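Long-range contacts in oxidoreductase, putative (Neosartorya fumigata, PDB 6SKX), which catalyses NADPH-dependent reductive amination to primary amines, probably by reducing an imine intermediate: residues A[27-31]-A[45-51]; A[79-84]-A[104-110]; A[183-187]-A[244-250]; A[231-235]-A[262-266]. All coordinates share one frame; numbering follows the deposited sequence.

Interaction 1. Residues A[27-31]-A[45-51]; sequences VAVWN and ATLSHTA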
loop_
_atom_site.group_PDB
_atom_site.type_symbol
_atom_site.label_atom_id
_atom_site.label_comp_id
_atom_site.label_asym_id
_atom_site.label_seq_id
_atom_site.Cartn_x
_atom_site.Cartn_y
_atom_site.Cartn_z
ATOM N N VAL A 27 7.097 38.757 -2.417
ATOM C CA VAL A 27 7.187 37.646 -1.428
ATOM C C VAL A 27 8.143 38.030 -0.296
ATOM O O VAL A 27 9.319 38.369 -0.572
ATOM C CB VAL A 27 7.632 36.330 -2.089
ATOM C CG1 VAL A 27 7.678 35.204 -1.073
ATOM C CG2 VAL A 27 6.746 35.928 -3.240
ATOM N N ALA A 28 7.629 38.007 0.930
ATOM C CA ALA A 28 8.389 38.149 2.190
ATOM C C ALA A 28 8.619 36.749 2.749
ATOM O O ALA A 28 7.710 35.917 2.633
ATOM C CB ALA A 28 7.598 38.985 3.157
ATOM N N VAL A 29 9.788 36.488 3.320
ATOM C CA VAL A 29 10.114 35.158 3.899
ATOM C C VAL A 29 10.697 35.321 5.305
ATOM O O VAL A 29 11.587 36.143 5.518
ATOM C CB VAL A 29 11.073 34.383 2.965
ATOM C CG1 VAL A 29 10.452 34.210 1.596
ATOM C CG2 VAL A 29 12.446 35.036 2.850
ATOM N N TRP A 30 10.239 34.487 6.213
ATOM C CA TRP A 30 10.813 34.304 7.568
ATOM C C TRP A 30 11.491 32.924 7.604
ATOM O O TRP A 30 10.815 31.854 7.364
ATOM C CB TRP A 30 9.723 34.493 8.643
ATOM C CG TRP A 30 10.229 34.497 10.051
ATOM C CD1 TRP A 30 10.527 35.584 10.811
ATOM C CD2 TRP A 30 10.506 33.344 10.869
ATOM N NE1 TRP A 30 10.986 35.193 12.042
ATOM C CE2 TRP A 30 10.978 33.824 12.111
ATOM C CE3 TRP A 30 10.363 31.960 10.690
ATOM C CZ2 TRP A 30 11.338 32.967 13.155
ATOM C CZ3 TRP A 30 10.739 31.109 11.711
ATOM C CH2 TRP A 30 11.220 31.609 12.930
ATOM N N ASN A 31 12.791 32.965 7.880
ATOM C CA ASN A 31 13.775 31.862 7.802
ATOM C C ASN A 31 14.319 31.605 9.216
ATOM O O ASN A 31 14.991 32.493 9.718
ATOM C CB ASN A 31 14.881 32.224 6.804
ATOM C CG ASN A 31 15.927 31.144 6.584
ATOM O OD1 ASN A 31 15.988 30.156 7.324
ATOM N ND2 ASN A 31 16.802 31.369 5.609
ATOM N N ALA A 45 13.095 37.429 -3.088
ATOM C CA ALA A 45 12.429 37.411 -1.760
ATOM C C ALA A 45 13.066 38.469 -0.848
ATOM O O ALA A 45 14.273 38.717 -0.993
ATOM C CB ALA A 45 12.528 36.054 -1.125
ATOM N N THR A 46 12.287 39.022 0.086
ATOM C CA THR A 46 12.732 40.008 1.111
ATOM C C THR A 46 12.721 39.347 2.501
ATOM O O THR A 46 11.687 38.782 2.890
ATOM C CB THR A 46 11.821 41.246 1.032
ATOM O OG1 THR A 46 11.971 41.779 -0.277
ATOM C CG2 THR A 46 12.175 42.339 2.013
ATOM N N LEU A 47 13.826 39.391 3.233
ATOM C CA LEU A 47 13.952 38.694 4.542
ATOM C C LEU A 47 13.182 39.454 5.623
ATOM O O LEU A 47 13.481 40.612 5.819
ATOM C CB LEU A 47 15.433 38.589 4.923
ATOM C CG LEU A 47 15.775 37.684 6.113
ATOM C CD1 LEU A 47 15.179 36.292 5.976
ATOM C CD2 LEU A 47 17.279 37.587 6.282
ATOM N N SER A 48 12.287 38.778 6.342
ATOM C CA SER A 48 11.586 39.289 7.551
ATOM C C SER A 48 12.500 39.070 8.772
ATOM O O SER A 48 12.625 37.919 9.215
ATOM C CB SER A 48 10.232 38.593 7.726
ATOM O OG SER A 48 9.429 38.710 6.566
ATOM N N HIS A 49 13.114 40.136 9.289
ATOM C CA HIS A 49 14.075 40.110 10.425
ATOM C C HIS A 49 13.375 39.728 11.727
ATOM O O HIS A 49 14.076 39.181 12.552
ATOM C CB HIS A 49 14.833 41.437 10.575
ATOM C CG HIS A 49 15.734 41.713 9.413
ATOM N ND1 HIS A 49 16.724 42.655 9.457
ATOM C CD2 HIS A 49 15.746 41.217 8.150
ATOM C CE1 HIS A 49 17.347 42.690 8.290
ATOM N NE2 HIS A 49 16.766 41.817 7.468
ATOM N N THR A 50 12.068 39.997 11.897
ATOM C CA THR A 50 11.281 39.530 13.072
ATOM C C THR A 50 9.962 38.945 12.586
ATOM O O THR A 50 9.599 39.229 11.435
ATOM C CB THR A 50 10.983 40.658 14.070
ATOM O OG1 THR A 50 10.163 41.619 13.389
ATOM C CG2 THR A 50 12.243 41.287 14.633
ATOM N N ALA A 51 9.263 38.212 13.456
ATOM C CA ALA A 51 7.893 37.727 13.185
ATOM C C ALA A 51 6.910 38.890 12.970
ATOM O O ALA A 51 6.053 38.769 12.064
ATOM C CB ALA A 51 7.451 36.778 14.255
HETATM O O HOH W 1 9.435 41.640 -1.466
HETATM O O HOH W 2 11.683 36.499 15.062
#
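At the margin of the Rossmann-type sheet, strand 46-47 is added in parallel to strand 26-30, with Ala28 facing Thr46 and Val29 facing Leu47. Three backbone bonds hold the pair. Thr46 N gives to Val27 O (3.1 Å), Val29 N gives to Thr46 O (3.0 Å), and Ser48 N meets Val29 O at 2.8 Å in an almost straight line (178°).

Ala28 and Thr46 share one face of the sheet. On the other, Val29 packs its CG1 against Ala45 CB (3.9 Å) while CG2 lies 3.8 Å from Thr46 O, with Leu47 CD1 a little further off, and helix 11-22 covers this side through Ala17 and Leu21. Beyond the last bridge the indole takes over: with CG of Trp30 anti to its N (chi1 -173°), CD1 comes within 3.5 Å of Ser48 O. A water in the ring plane links Trp30 NE1 and Ala51 N by two weak bonds. A second water sits 2.8 Å from Thr46 OG1 and gives a weak bond to Val27 O.

Asn31, an NADP(+)-binding residue, has its amide held by Ser33, Ala37 and Ser39. A coenzyme-contacting residue just past the end of a parallel strand is characteristic of the dinucleotide-binding Rossmann fold.

Interaction 2. Residues A[79-84]-A[104-110]; sequences LDHLHG and RFVSHGA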
loop_
_atom_site.group_PDB
_atom_site.type_symbol
_atom_site.label_atom_id
_atom_site.label_comp_id
_atom_site.label_asym_id
_atom_site.label_seq_id
_atom_site.Cartn_x
_atom_site.Cartn_y
_atom_site.Cartn_z
ATOM N N LEU A 79 1.036 38.775 18.400
ATOM C CA LEU A 79 -0.433 38.551 18.377
ATOM C C LEU A 79 -1.177 39.875 18.142
ATOM O O LEU A 79 -2.247 39.822 17.521
ATOM C CB LEU A 79 -0.851 37.892 19.694
ATOM C CG LEU A 79 -0.184 36.551 19.991
ATOM C CD1 LEU A 79 -0.491 36.106 21.418
ATOM C CD2 LEU A 79 -0.618 35.496 18.982
ATOM N N ASP A 80 -0.628 41.015 18.586
ATOM C CA ASP A 80 -1.256 42.365 18.455
ATOM C C ASP A 80 -1.297 42.828 16.985
ATOM O O ASP A 80 -1.927 43.884 16.743
ATOM C CB ASP A 80 -0.492 43.448 19.243
ATOM C CG ASP A 80 -0.474 43.319 20.769
ATOM O OD1 ASP A 80 -1.318 42.582 21.335
ATOM O OD2 ASP A 80 0.396 43.967 21.390
ATOM N N HIS A 81 -0.635 42.142 16.031
ATOM C CA HIS A 81 -0.549 42.636 14.629
ATOM C C HIS A 81 -1.491 41.866 13.702
ATOM O O HIS A 81 -1.583 42.261 12.516
ATOM C CB HIS A 81 0.906 42.639 14.183
ATOM C CG HIS A 81 1.735 43.633 14.925
ATOM N ND1 HIS A 81 2.334 43.334 16.152
ATOM C CD2 HIS A 81 2.069 44.914 14.632
ATOM C CE1 HIS A 81 3.026 44.381 16.558
ATOM N NE2 HIS A 81 2.882 45.364 15.638
ATOM N N LEU A 82 -2.252 40.909 14.249
ATOM C CA LEU A 82 -3.071 39.923 13.482
ATOM C C LEU A 82 -4.401 40.489 12.961
ATOM O O LEU A 82 -4.989 39.835 12.083
ATOM C CB LEU A 82 -3.326 38.713 14.380
ATOM C CG LEU A 82 -2.080 37.892 14.708
ATOM C CD1 LEU A 82 -2.456 36.665 15.522
ATOM C CD2 LEU A 82 -1.330 37.487 13.435
ATOM N N HIS A 83 -4.864 41.645 13.445
ATOM C CA HIS A 83 -6.212 42.187 13.117
ATOM C C HIS A 83 -6.311 42.350 11.583
ATOM O O HIS A 83 -5.420 43.017 10.990
ATOM C CB HIS A 83 -6.503 43.483 13.930
ATOM C CG HIS A 83 -7.916 43.957 13.808
ATOM N ND1 HIS A 83 -8.962 43.438 14.608
ATOM C CD2 HIS A 83 -8.489 44.841 12.950
ATOM C CE1 HIS A 83 -10.104 43.989 14.233
ATOM N NE2 HIS A 83 -9.837 44.865 13.223
ATOM N N GLY A 84 -7.371 41.808 10.973
ATOM C CA GLY A 84 -7.648 41.878 9.518
ATOM C C GLY A 84 -6.710 40.991 8.679
ATOM O O GLY A 84 -6.818 41.042 7.465
ATOM N N ARG A 104 -7.701 30.854 18.917
ATOM C CA ARG A 104 -6.710 31.856 19.372
ATOM C C ARG A 104 -6.575 32.971 18.324
ATOM O O ARG A 104 -6.677 34.147 18.720
ATOM C CB ARG A 104 -5.387 31.142 19.621
ATOM C CG ARG A 104 -4.533 31.753 20.712
ATOM C CD ARG A 104 -3.964 30.682 21.627
ATOM N NE ARG A 104 -2.579 30.396 21.340
ATOM C CZ ARG A 104 -1.593 31.274 21.449
ATOM N NH1 ARG A 104 -1.837 32.525 21.818
ATOM N NH2 ARG A 104 -0.358 30.900 21.161
ATOM N N PHE A 105 -6.377 32.646 17.037
ATOM C CA PHE A 105 -6.106 33.682 16.004
ATOM C C PHE A 105 -7.376 34.521 15.769
ATOM O O PHE A 105 -7.232 35.740 15.560
ATOM C CB PHE A 105 -5.481 33.087 14.728
ATOM C CG PHE A 105 -4.059 32.592 14.890
ATOM C CD1 PHE A 105 -3.213 33.109 15.867
ATOM C CD2 PHE A 105 -3.557 31.586 14.079
ATOM C CE1 PHE A 105 -1.913 32.637 16.022
ATOM C CE2 PHE A 105 -2.252 31.135 14.216
ATOM C CZ PHE A 105 -1.431 31.660 15.188
ATOM N N VAL A 106 -8.560 33.904 15.771
ATOM C CA VAL A 106 -9.879 34.576 15.544
ATOM C C VAL A 106 -10.102 35.581 16.696
ATOM O O VAL A 106 -10.558 36.707 16.436
ATOM C CB VAL A 106 -11.040 33.560 15.461
ATOM C CG1 VAL A 106 -12.404 34.228 15.628
ATOM C CG2 VAL A 106 -11.019 32.741 14.176
ATOM N N SER A 107 -9.745 35.212 17.923
ATOM C CA SER A 107 -9.863 36.099 19.107
ATOM C C SER A 107 -8.971 37.327 18.900
ATOM O O SER A 107 -9.205 38.301 19.591
ATOM C CB SER A 107 -9.514 35.389 20.394
ATOM O OG SER A 107 -8.170 35.676 20.771
ATOM N N HIS A 108 -7.978 37.291 18.000
ATOM C CA HIS A 108 -7.042 38.434 17.803
ATOM C C HIS A 108 -7.401 39.199 16.536
ATOM O O HIS A 108 -6.606 40.056 16.131
ATOM C CB HIS A 108 -5.598 37.968 17.801
ATOM C CG HIS A 108 -5.045 37.758 19.163
ATOM N ND1 HIS A 108 -4.948 36.499 19.732
ATOM C CD2 HIS A 108 -4.530 38.636 20.057
ATOM C CE1 HIS A 108 -4.399 36.607 20.927
ATOM N NE2 HIS A 108 -4.132 37.911 21.152
ATOM N N GLY A 109 -8.543 38.871 15.921
ATOM C CA GLY A 109 -9.095 39.614 14.771
ATOM C C GLY A 109 -8.709 39.039 13.411
ATOM O O GLY A 109 -8.979 39.731 12.384
ATOM N N ALA A 110 -8.083 37.856 13.372
ATOM C CA ALA A 110 -7.628 37.187 12.117
ATOM C C ALA A 110 -8.702 36.198 11.628
ATOM O O ALA A 110 -9.612 35.864 12.416
ATOM C CB ALA A 110 -6.289 36.502 12.346
#
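Leu79 and His108 come together through similar first torsions: each CG lies anti to its own carbonyl carbon (chi1 -59° and -81°), and a chi2 of 100° turns the imidazole so that one face receives Leu79 CB. This CH-pi contact is displaced toward the rim of the ring, with CB 3.6 Å from His108 NE2. Further out, Leu79 CD1 reaches the edge of the Arg104 guanidinium, 3.8 Å from NH1, while NH2 of the same group forms a salt bridge with Glu72 on helix 68-75.

Below this layer Leu82 goes deeper, placing CD1 3.7 Å from Phe105 CD1; its carbonyl O lies 3.6 Å from Ala110 CB. Ile87 of strand 86-89 touches Leu82, Phe105 and Ala110, and so closes the apolar cluster against the sheet.

The second segment is the C-terminal end of helix 95-106, finished by a Schellman motif in which Gly109 has positive phi: Ala110 N bonds back to Phe105 O and Gly109 N to Val106 O. Gly109 O is thereby presented to the other loop and accepts from Gly84 N at 3.0 Å, the donor standing well above the carbonyl plane.

Two side chains grip the carbonyl of Arg104 from opposite faces, Ser107 OG at 3.0 Å and His108 ND1 at 3.1 Å. ND1, as the donor, carries a proton, and this bond fixes the ring's rotation from within its own helix end, so that across the contact the ring offers its pi face to Leu79 CB.

Interaction 3. Residues A[183-187]-A[244-250]; sequences HATAL and ASEAQQV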
loop_
_atom_site.group_PDB
_atom_site.type_symbol
_atom_site.label_atom_id
_atom_site.label_comp_id
_atom_site.label_asym_id
_atom_site.label_seq_id
_atom_site.Cartn_x
_atom_site.Cartn_y
_atom_site.Cartn_z
ATOM N N HIS A 183 8.413 -5.153 3.910
ATOM C CA HIS A 183 8.215 -6.606 4.206
ATOM C C HIS A 183 8.524 -7.406 2.939
ATOM O O HIS A 183 9.252 -8.395 3.051
ATOM C CB HIS A 183 6.797 -6.898 4.734
ATOM C CG HIS A 183 6.598 -8.238 5.358
ATOM N ND1 HIS A 183 5.404 -8.575 6.007
ATOM C CD2 HIS A 183 7.402 -9.329 5.431
ATOM C CE1 HIS A 183 5.484 -9.818 6.455
ATOM N NE2 HIS A 183 6.725 -10.296 6.146
ATOM N N ALA A 184 8.057 -6.930 1.776
ATOM C CA ALA A 184 8.176 -7.611 0.465
ATOM C C ALA A 184 9.626 -7.597 -0.019
ATOM O O ALA A 184 10.120 -8.681 -0.401
ATOM C CB ALA A 184 7.267 -6.953 -0.548
ATOM N N THR A 185 10.258 -6.415 -0.060
ATOM C CA THR A 185 11.659 -6.250 -0.536
ATOM C C THR A 185 12.624 -7.049 0.357
ATOM O O THR A 185 13.572 -7.639 -0.169
ATOM C CB THR A 185 12.047 -4.778 -0.659
ATOM O OG1 THR A 185 11.122 -4.158 -1.552
ATOM C CG2 THR A 185 13.447 -4.605 -1.208
ATOM N N ALA A 186 12.356 -7.154 1.649
ATOM C CA ALA A 186 13.234 -7.888 2.582
ATOM C C ALA A 186 13.118 -9.397 2.327
ATOM O O ALA A 186 14.162 -10.084 2.245
ATOM C CB ALA A 186 12.862 -7.536 3.997
ATOM N N LEU A 187 11.890 -9.909 2.257
ATOM C CA LEU A 187 11.608 -11.367 2.140
ATOM C C LEU A 187 12.341 -11.976 0.930
ATOM O O LEU A 187 12.766 -13.151 1.000
ATOM C CB LEU A 187 10.091 -11.555 2.024
ATOM C CG LEU A 187 9.569 -12.906 2.480
ATOM C CD1 LEU A 187 10.252 -13.329 3.763
ATOM C CD2 LEU A 187 8.064 -12.863 2.656
ATOM N N ALA A 244 7.375 -18.284 6.311
ATOM C CA ALA A 244 8.391 -17.996 5.278
ATOM C C ALA A 244 9.308 -16.877 5.775
ATOM O O ALA A 244 10.524 -16.958 5.506
ATOM C CB ALA A 244 7.712 -17.640 3.975
ATOM N N SER A 245 8.739 -15.857 6.436
ATOM C CA SER A 245 9.478 -14.699 7.007
ATOM C C SER A 245 10.540 -15.218 7.996
ATOM O O SER A 245 11.750 -14.930 7.785
ATOM C CB SER A 245 8.532 -13.685 7.636
ATOM O OG SER A 245 7.761 -13.017 6.637
ATOM N N GLU A 246 10.131 -16.012 8.994
ATOM C CA GLU A 246 11.071 -16.548 10.016
ATOM C C GLU A 246 12.173 -17.341 9.285
ATOM O O GLU A 246 13.355 -17.063 9.530
ATOM C CB GLU A 246 10.313 -17.291 11.126
ATOM C CG GLU A 246 9.557 -18.517 10.667
ATOM N N ALA A 247 11.834 -18.186 8.308
ATOM C CA ALA A 247 12.825 -19.037 7.596
ATOM C C ALA A 247 13.813 -18.176 6.781
ATOM O O ALA A 247 14.937 -18.645 6.554
ATOM C CB ALA A 247 12.109 -20.064 6.742
ATOM N N GLN A 248 13.456 -16.959 6.344
ATOM C CA GLN A 248 14.430 -16.078 5.635
ATOM C C GLN A 248 15.206 -15.204 6.629
ATOM O O GLN A 248 16.095 -14.488 6.157
ATOM C CB GLN A 248 13.751 -15.186 4.591
ATOM C CG GLN A 248 13.366 -15.914 3.310
ATOM C CD GLN A 248 14.557 -16.256 2.447
ATOM O OE1 GLN A 248 14.982 -17.401 2.392
ATOM N NE2 GLN A 248 15.105 -15.272 1.752
ATOM N N GLN A 249 14.866 -15.235 7.927
ATOM C CA GLN A 249 15.469 -14.382 8.993
ATOM C C GLN A 249 15.050 -12.930 8.730
ATOM O O GLN A 249 15.908 -12.001 8.688
ATOM C CB GLN A 249 16.987 -14.592 9.073
ATOM C CG GLN A 249 17.402 -15.906 9.731
ATOM C CD GLN A 249 18.900 -15.974 9.943
ATOM O OE1 GLN A 249 19.685 -15.484 9.135
ATOM N NE2 GLN A 249 19.319 -16.587 11.038
ATOM N N VAL A 250 13.743 -12.758 8.557
ATOM C CA VAL A 250 13.071 -11.470 8.235
ATOM C C VAL A 250 11.923 -11.317 9.233
ATOM O O VAL A 250 11.182 -12.310 9.456
ATOM C CB VAL A 250 12.581 -11.469 6.774
ATOM C CG1 VAL A 250 11.623 -10.326 6.488
ATOM C CG2 VAL A 250 13.740 -11.465 5.790
HETATM O O HOH W 3 15.735 -12.427 1.922
#
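Leu187 fills the dense side of this contact, its CD1 pressed to 3.6 Å from Ser245 CA and also meeting the CB atoms of Gln248 and Val250. Beside it, His183 swings out with CG anti to its N (chi1 -166°), which carries NE2 to Ser245 OG. That bond (3.0 Å, 172°) leaves the ring edge in the ring plane. The hydroxyl in turn bonds to Ile241 O, so this buried serine both accepts and donates. Val250 completes the tight part, with CG1 3.9 Å from Ala186 CB.

Val250 can turn back in this way because helix 231-248 ends in a Schellman motif, Gln249 taking positive phi. The contact thus pins that helix end to the end of helix 162-188 within the all-helical C-terminal domain, their axes 10.9 Å apart. Ser172 and Ala169 of the second subunit pack on the first helix.

The looser side is polar and hydrated. Gln248, bent at its second torsion, brings NE2 to 3.2 Å from Leu187 O in a bent bond (137°); NE2 also serves Ser190 OG and a water (2.9 Å), so its two hydrogens are probably shared among three acceptors. That water donates to Ala186 O (2.8 Å).

Interaction 4. Residues A[231-235]-A[262-266]; sequences LAMQL and MQKAV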
loop_
_atom_site.group_PDB
_atom_site.type_symbol
_atom_site.label_atom_id
_atom_site.label_comp_id
_atom_site.label_asym_id
_atom_site.label_seq_id
_atom_site.Cartn_x
_atom_site.Cartn_y
_atom_site.Cartn_z
ATOM N N LEU A 231 -11.968 -14.596 4.671
ATOM C CA LEU A 231 -11.095 -14.392 5.870
ATOM C C LEU A 231 -10.355 -15.689 6.237
ATOM O O LEU A 231 -9.125 -15.642 6.397
ATOM C CB LEU A 231 -11.938 -13.874 7.043
ATOM C CG LEU A 231 -11.739 -12.397 7.384
ATOM C CD1 LEU A 231 -11.940 -11.522 6.160
ATOM C CD2 LEU A 231 -12.660 -11.961 8.508
ATOM N N ALA A 232 -11.085 -16.800 6.336
ATOM C CA ALA A 232 -10.577 -18.115 6.782
ATOM C C ALA A 232 -9.348 -18.508 5.963
ATOM O O ALA A 232 -8.293 -18.762 6.586
ATOM C CB ALA A 232 -11.669 -19.142 6.651
ATOM N N MET A 233 -9.480 -18.540 4.630
ATOM C CA MET A 233 -8.389 -18.956 3.697
ATOM C C MET A 233 -7.236 -17.943 3.771
ATOM O O MET A 233 -6.094 -18.335 3.490
ATOM C CB MET A 233 -8.844 -19.043 2.235
ATOM C CG MET A 233 -10.162 -19.774 1.985
ATOM S SD MET A 233 -10.496 -19.904 0.184
ATOM C CE MET A 233 -12.231 -19.451 0.116
ATOM N N GLN A 234 -7.526 -16.679 4.099
ATOM C CA GLN A 234 -6.520 -15.583 4.087
ATOM C C GLN A 234 -5.655 -15.667 5.353
ATOM O O GLN A 234 -4.437 -15.432 5.245
ATOM C CB GLN A 234 -7.202 -14.228 3.879
ATOM C CG GLN A 234 -7.517 -13.968 2.410
ATOM C CD GLN A 234 -7.960 -12.556 2.134
ATOM O OE1 GLN A 234 -7.286 -11.601 2.491
ATOM N NE2 GLN A 234 -9.112 -12.411 1.504
ATOM N N LEU A 235 -6.228 -16.051 6.491
ATOM C CA LEU A 235 -5.464 -16.287 7.745
ATOM C C LEU A 235 -4.399 -17.393 7.569
ATOM O O LEU A 235 -3.309 -17.270 8.191
ATOM C CB LEU A 235 -6.456 -16.629 8.855
ATOM C CG LEU A 235 -6.852 -15.447 9.736
ATOM C CD1 LEU A 235 -8.013 -15.799 10.659
ATOM C CD2 LEU A 235 -5.659 -14.971 10.549
ATOM N N MET A 262 -8.101 -10.052 11.777
ATOM C CA MET A 262 -8.788 -11.110 10.996
ATOM C C MET A 262 -9.319 -12.160 11.979
ATOM O O MET A 262 -10.483 -12.569 11.780
ATOM C CB MET A 262 -7.878 -11.733 9.931
ATOM C CG MET A 262 -7.947 -10.989 8.614
ATOM S SD MET A 262 -7.377 -11.944 7.192
ATOM C CE MET A 262 -5.611 -11.756 7.416
ATOM N N GLN A 263 -8.544 -12.497 13.028
ATOM C CA GLN A 263 -8.966 -13.406 14.138
ATOM C C GLN A 263 -10.213 -12.846 14.833
ATOM O O GLN A 263 -11.252 -13.545 14.830
ATOM C CB GLN A 263 -7.869 -13.604 15.185
ATOM C CG GLN A 263 -6.491 -13.793 14.574
ATOM C CD GLN A 263 -5.606 -14.764 15.307
ATOM O OE1 GLN A 263 -4.776 -14.387 16.140
ATOM N NE2 GLN A 263 -5.774 -16.031 14.973
ATOM N N LYS A 264 -10.146 -11.633 15.393
ATOM C CA LYS A 264 -11.303 -11.043 16.118
ATOM C C LYS A 264 -12.564 -11.190 15.244
ATOM O O LYS A 264 -13.612 -11.515 15.809
ATOM C CB LYS A 264 -11.026 -9.602 16.563
ATOM C CG LYS A 264 -10.080 -9.432 17.755
ATOM N N ALA A 265 -12.472 -11.026 13.918
ATOM C CA ALA A 265 -13.623 -11.052 12.977
ATOM C C ALA A 265 -14.172 -12.477 12.745
ATOM O O ALA A 265 -15.410 -12.598 12.622
ATOM C CB ALA A 265 -13.251 -10.401 11.665
ATOM N N VAL A 266 -13.338 -13.518 12.620
ATOM C CA VAL A 266 -13.863 -14.913 12.462
ATOM C C VAL A 266 -14.579 -15.303 13.769
ATOM O O VAL A 266 -15.667 -15.902 13.653
ATOM C CB VAL A 266 -12.809 -15.961 12.036
ATOM C CG1 VAL A 266 -12.145 -15.594 10.715
ATOM C CG2 VAL A 266 -11.768 -16.243 13.119
#
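Leu231 O receives the N-H of Leu235 at 2.9 Å, the helical bond that sets these two leucines one turn apart on the side facing Met262. The methionine enters between them. Its CB lies 3.9 Å from Leu235 CG, the two side chains running past each other in opposite senses, while its CG packs 4.2 Å from Leu231 CG. The nearly extended second torsion (chi2 -160°) carries SD to 4.0 Å from Gln234 CB; the bend at the third then turns the methyl aside.

About a turn further on, the second helix offers smaller groups. Leu231 CD2 presses on Ala265 CB at 3.6 Å, the tightest apolar approach here, and Val266 CG1 is shared by Leu231 CB and Leu235 CD1, at 4.1 Å from each. The Gln234 amide turns elsewhere, its OE1 bonded to Tyr175 OH of the second subunit.

Helices 231-248 and 256-267 run roughly antiparallel here, at 144° with axes 10.2 Å apart. The start of the first is tied by backbone bonds to Gly271 and Asp273, in the chain beyond the second helix, and Leu278 and Phe281 pack on Leu231 and Ala265.

In the fold
The four contacts fall into two pairs, one in each domain. Interactions 1 and 2 both belong to the coenzyme-binding domain, their centres about 20 Å apart, whereas interactions 3 and 4 lie in the helical domain about 22 Å apart and share helix 231-248, one near each end. Between the pairs the centres are 50 to 56 Å apart, on opposite sides of the chain's centre. Coenzyme-binding residues occur at both ends of this layout: interaction 1 includes Asn31, and in interaction 4 the side chain of Gln234 lies about 4 Å from that of Ser229, another such residue. Such separation is consistent with sites built jointly by two subunits, as in related dehydrogenases. Interaction 3 lies away from these residues.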